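Local structure of ferric-siderophore receptor protein (2X4L) at residues Ala50-Gly62 / Ser297-Pro309. The protein probably binds ferric siderophores outside the cell and hands them to a membrane transporter for iron uptake, as a solute-binding protein of family 8. Sequence-based numbering, arbitrary orientation.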
loop_
_atom_site.group_PDB
_atom_site.type_symbol
_atom_site.label_atom_id
_atom_site.label_comp_id
_atom_site.label_asym_id
_atom_site.label_seq_id
_atom_site.Cartn_x
_atom_site.Cartn_y
_atom_site.Cartn_z
ATOM N N ALA A 50 7.657 0.841 13.515
ATOM C CA ALA A 50 6.530 0.733 12.583
ATOM C C ALA A 50 6.785 -0.232 11.428
ATOM O O ALA A 50 7.943 -0.398 10.991
ATOM C CB ALA A 50 6.245 2.146 12.003
ATOM N N PHE A 51 5.728 -0.767 10.854
ATOM C CA PHE A 51 5.833 -1.462 9.601
ATOM C C PHE A 51 6.513 -0.463 8.625
ATOM O O PHE A 51 6.216 0.732 8.652
ATOM C CB PHE A 51 4.421 -1.813 9.116
ATOM C CG PHE A 51 4.437 -2.435 7.746
ATOM C CD1 PHE A 51 4.988 -3.699 7.587
ATOM C CD2 PHE A 51 3.851 -1.789 6.669
ATOM C CE1 PHE A 51 5.061 -4.283 6.333
ATOM C CE2 PHE A 51 3.921 -2.382 5.402
ATOM C CZ PHE A 51 4.523 -3.650 5.225
ATOM N N THR A 52 7.396 -1.016 7.765
ATOM C CA THR A 52 8.166 -0.119 6.911
ATOM C C THR A 52 7.258 0.902 6.195
ATOM O O THR A 52 7.595 2.074 6.122
ATOM C CB THR A 52 8.946 -0.927 5.929
ATOM O OG1 THR A 52 9.815 -1.747 6.729
ATOM C CG2 THR A 52 9.804 0.015 5.029
ATOM N N GLY A 53 6.130 0.447 5.605
ATOM C CA GLY A 53 5.279 1.380 4.822
ATOM C C GLY A 53 4.668 2.455 5.699
ATOM O O GLY A 53 4.378 3.564 5.176
ATOM N N VAL A 54 4.391 2.144 6.949
ATOM C CA VAL A 54 3.875 3.147 7.897
ATOM C C VAL A 54 4.983 4.118 8.304
ATOM O O VAL A 54 4.833 5.366 8.282
ATOM C CB VAL A 54 3.263 2.461 9.139
ATOM C CG1 VAL A 54 2.928 3.514 10.236
ATOM C CG2 VAL A 54 1.996 1.717 8.690
ATOM N N ALA A 55 6.208 3.589 8.548
ATOM C CA ALA A 55 7.363 4.525 8.803
ATOM C C ALA A 55 7.564 5.446 7.604
ATOM O O ALA A 55 7.874 6.645 7.793
ATOM C CB ALA A 55 8.627 3.690 9.015
ATOM N N ALA A 56 7.383 4.931 6.371
ATOM C CA ALA A 56 7.607 5.750 5.170
ATOM C C ALA A 56 6.602 6.915 5.187
ATOM O O ALA A 56 6.944 8.104 4.853
ATOM C CB ALA A 56 7.480 4.882 3.924
ATOM N N ALA A 57 5.350 6.596 5.565
ATOM C CA ALA A 57 4.305 7.681 5.623
ATOM C C ALA A 57 4.633 8.712 6.697
ATOM O O ALA A 57 4.606 9.939 6.415
ATOM C CB ALA A 57 2.935 7.073 5.914
ATOM N N LEU A 58 4.971 8.217 7.878
ATOM C CA LEU A 58 5.279 9.144 8.977
ATOM C C LEU A 58 6.485 10.014 8.612
ATOM O O LEU A 58 6.467 11.226 8.948
ATOM C CB LEU A 58 5.640 8.363 10.251
ATOM C CG LEU A 58 4.406 7.693 10.810
ATOM C CD1 LEU A 58 4.709 6.762 11.982
ATOM C CD2 LEU A 58 3.387 8.720 11.298
ATOM N N PHE A 59 7.493 9.467 7.910
ATOM C CA PHE A 59 8.650 10.250 7.471
ATOM C C PHE A 59 8.212 11.487 6.649
ATOM O O PHE A 59 8.823 12.600 6.806
ATOM C CB PHE A 59 9.555 9.368 6.620
ATOM C CG PHE A 59 10.812 10.077 6.174
ATOM C CD1 PHE A 59 11.946 10.102 7.004
ATOM C CD2 PHE A 59 10.848 10.745 4.958
ATOM C CE1 PHE A 59 13.062 10.783 6.605
ATOM C CE2 PHE A 59 12.012 11.470 4.546
ATOM C CZ PHE A 59 13.127 11.451 5.403
ATOM N N ASP A 60 7.229 11.317 5.756
ATOM C CA ASP A 60 6.807 12.460 4.932
ATOM C C ASP A 60 6.106 13.583 5.732
ATOM O O ASP A 60 5.889 14.707 5.209
ATOM C CB ASP A 60 5.841 11.923 3.868
ATOM C CG ASP A 60 6.547 11.226 2.772
ATOM O OD1 ASP A 60 7.781 11.194 2.687
ATOM O OD2 ASP A 60 5.849 10.654 1.908
ATOM N N TYR A 61 5.701 13.245 6.959
ATOM C CA TYR A 61 5.189 14.266 7.904
ATOM C C TYR A 61 6.215 14.638 8.942
ATOM O O TYR A 61 5.843 15.243 9.910
ATOM C CB TYR A 61 3.982 13.660 8.586
ATOM C CG TYR A 61 2.883 13.375 7.591
ATOM C CD1 TYR A 61 2.437 14.383 6.714
ATOM C CD2 TYR A 61 2.278 12.101 7.478
ATOM C CE1 TYR A 61 1.420 14.153 5.771
ATOM C CE2 TYR A 61 1.226 11.895 6.523
ATOM C CZ TYR A 61 0.809 12.953 5.682
ATOM O OH TYR A 61 -0.168 12.677 4.730
ATOM N N GLY A 62 7.477 14.256 8.745
ATOM C CA GLY A 62 8.562 14.634 9.635
ATOM C C GLY A 62 8.529 13.972 10.975
ATOM O O GLY A 62 9.148 14.522 11.920
ATOM N N SER A 297 0.407 0.023 -6.409
ATOM C CA SER A 297 0.908 -0.209 -5.046
ATOM C C SER A 297 -0.236 -0.756 -4.190
ATOM O O SER A 297 -1.054 0.026 -3.668
ATOM C CB SER A 297 1.418 1.124 -4.482
ATOM O OG SER A 297 2.555 1.544 -5.184
ATOM N N PRO A 298 -0.357 -2.104 -4.053
ATOM C CA PRO A 298 -1.492 -2.611 -3.269
ATOM C C PRO A 298 -1.353 -2.267 -1.785
ATOM O O PRO A 298 -2.304 -2.386 -1.067
ATOM C CB PRO A 298 -1.449 -4.153 -3.474
ATOM C CG PRO A 298 -0.605 -4.271 -4.749
ATOM C CD PRO A 298 0.469 -3.180 -4.612
ATOM N N GLU A 299 -0.153 -1.848 -1.365
ATOM C CA GLU A 299 0.043 -1.286 0.014
ATOM C C GLU A 299 0.485 0.166 -0.156
ATOM O O GLU A 299 1.692 0.482 -0.039
ATOM C CB GLU A 299 1.121 -2.038 0.758
ATOM C CG GLU A 299 0.649 -3.498 1.032
ATOM C CD GLU A 299 1.588 -4.228 1.952
ATOM O OE1 GLU A 299 1.976 -3.682 3.004
ATOM O OE2 GLU A 299 1.996 -5.372 1.591
ATOM N N PRO A 300 -0.416 1.088 -0.467
ATOM C CA PRO A 300 -0.015 2.506 -0.536
ATOM C C PRO A 300 0.672 2.887 0.759
ATOM O O PRO A 300 0.325 2.408 1.867
ATOM C CB PRO A 300 -1.366 3.260 -0.643
ATOM C CG PRO A 300 -2.246 2.222 -1.366
ATOM C CD PRO A 300 -1.877 0.896 -0.723
ATOM N N ILE A 301 1.680 3.755 0.618
ATOM C CA ILE A 301 2.282 4.435 1.770
ATOM C C ILE A 301 1.326 5.566 2.055
ATOM O O ILE A 301 1.033 6.426 1.214
ATOM C CB ILE A 301 3.653 4.986 1.392
ATOM C CG1 ILE A 301 4.634 3.845 1.038
ATOM C CG2 ILE A 301 4.154 5.903 2.489
ATOM C CD1 ILE A 301 5.900 4.369 0.258
ATOM N N LEU A 302 0.811 5.559 3.275
ATOM C CA LEU A 302 -0.328 6.419 3.654
ATOM C C LEU A 302 0.059 7.906 3.982
ATOM O O LEU A 302 -0.292 8.428 5.044
ATOM C CB LEU A 302 -1.097 5.729 4.754
ATOM C CG LEU A 302 -1.754 4.393 4.377
ATOM C CD1 LEU A 302 -2.245 3.674 5.626
ATOM C CD2 LEU A 302 -2.851 4.638 3.366
ATOM N N SER A 303 0.812 8.513 3.052
ATOM C CA SER A 303 1.001 9.958 3.025
ATOM C C SER A 303 0.425 10.489 1.728
ATOM O O SER A 303 0.381 9.816 0.725
ATOM C CB SER A 303 2.453 10.401 3.150
ATOM O OG SER A 303 3.162 9.953 2.025
ATOM N N TYR A 304 -0.062 11.725 1.785
ATOM C CA TYR A 304 -0.536 12.308 0.512
ATOM C C TYR A 304 0.568 12.348 -0.507
ATOM O O TYR A 304 0.296 12.066 -1.711
ATOM C CB TYR A 304 -1.184 13.720 0.732
ATOM C CG TYR A 304 -2.460 13.603 1.543
ATOM C CD1 TYR A 304 -3.637 13.061 0.989
ATOM C CD2 TYR A 304 -2.464 13.940 2.918
ATOM C CE1 TYR A 304 -4.813 12.893 1.772
ATOM C CE2 TYR A 304 -3.616 13.780 3.673
ATOM C CZ TYR A 304 -4.775 13.324 3.098
ATOM O OH TYR A 304 -5.886 13.147 3.852
ATOM N N ASP A 305 1.791 12.605 -0.089
ATOM C CA ASP A 305 2.906 12.680 -0.972
ATOM C C ASP A 305 3.054 11.383 -1.762
ATOM O O ASP A 305 3.359 11.393 -2.955
ATOM C CB ASP A 305 4.149 12.930 -0.110
ATOM C CG ASP A 305 5.306 12.991 -0.887
ATOM O OD1 ASP A 305 5.841 14.081 -1.051
ATOM O OD2 ASP A 305 5.605 11.940 -1.458
ATOM N N LYS A 306 2.996 10.294 -1.034
ATOM C CA LYS A 306 3.177 9.014 -1.736
ATOM C C LYS A 306 1.979 8.425 -2.417
ATOM O O LYS A 306 2.082 7.487 -3.221
ATOM C CB LYS A 306 3.749 7.974 -0.758
ATOM C CG LYS A 306 5.127 8.290 -0.241
ATOM C CD LYS A 306 6.172 8.268 -1.328
ATOM C CE LYS A 306 7.557 8.736 -0.796
ATOM N NZ LYS A 306 7.508 10.187 -0.290
ATOM N N CYS A 307 0.809 8.990 -2.153
ATOM C CA CYS A 307 -0.390 8.520 -2.891
ATOM C C CYS A 307 -0.716 9.358 -4.120
ATOM O O CYS A 307 -1.429 8.938 -5.011
ATOM C CB CYS A 307 -1.624 8.565 -1.947
ATOM S SG CYS A 307 -1.512 7.095 -0.784
ATOM N N THR A 308 -0.244 10.596 -4.156
ATOM C CA THR A 308 -0.403 11.472 -5.332
ATOM C C THR A 308 0.079 10.790 -6.589
ATOM O O THR A 308 -0.624 10.752 -7.634
ATOM C CB THR A 308 0.208 12.854 -5.132
ATOM O OG1 THR A 308 -0.465 13.463 -4.040
ATOM C CG2 THR A 308 0.050 13.818 -6.361
ATOM N N PRO A 309 1.281 10.107 -6.582
ATOM C CA PRO A 309 1.722 9.477 -7.825
ATOM C C PRO A 309 0.827 8.319 -8.245
ATOM O O PRO A 309 0.746 7.947 -9.408
ATOM C CB PRO A 309 3.180 9.045 -7.514
ATOM C CG PRO A 309 3.604 9.917 -6.453
ATOM C CD PRO A 309 2.391 10.268 -5.612
HETATM O O HOH W 1 1.595 3.622 5.256
HETATM O O HOH W 2 -1.760 10.741 5.388
#
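The methyl of A57 and the CG2 branch of I301 mark the tight part of the contact, where helix 52-60 lies against the chain leading into helix 304-320. I301 CG2 comes within 3.4 Å of A57 N, and A57 CB sits 3.6 Å from L302 C, so the isoleucine branch and the alanine methyl each press on the other segment's backbone. CG2 of I301 is anti to the backbone N, as CG1 takes chi1 -64°, which carries CG2 onto the helix surface beside A56 CB. One turn on, D60 OD2 takes two bonds: S303 OG donates at 2.8 Å to its anti lone pair, while K306 NZ arrives at 2.8 Å from the syn side, 16° out of the carboxylate plane. The same S303 OG accepts from K306 N, the N-cap bond of helix 304-320. The arrangement is consistent with the family 8 binding-protein fold, in which two lobes are bridged by a long helix, here probably 173-195: 297-309 follows strand 293-296 of one lobe and meets the helix after strand 48-51 of the other. K306 NZ also reaches D305 OD2 and D85, and this positive charge probably offsets the closeness of the two carboxylates, D60 OD2 and D305 OD2. An alanine in place of D60 would probably leave S303 OG without its acceptor and K306 with D305 and D85 as its acidic partners. Beside the tight A57/I301 seam, two waters fill in between the chains: one, bound only weakly to G53 O, accepts from L302 N, and another joins Y61 OH to L302 O. Y61 OH also accepts from Y304 N, 3.1 Å away and nearly straight at 161°. At the far end, E299 OE1 lies 3.4 Å from F51 CE2, its carboxylate bound by R268 and W126.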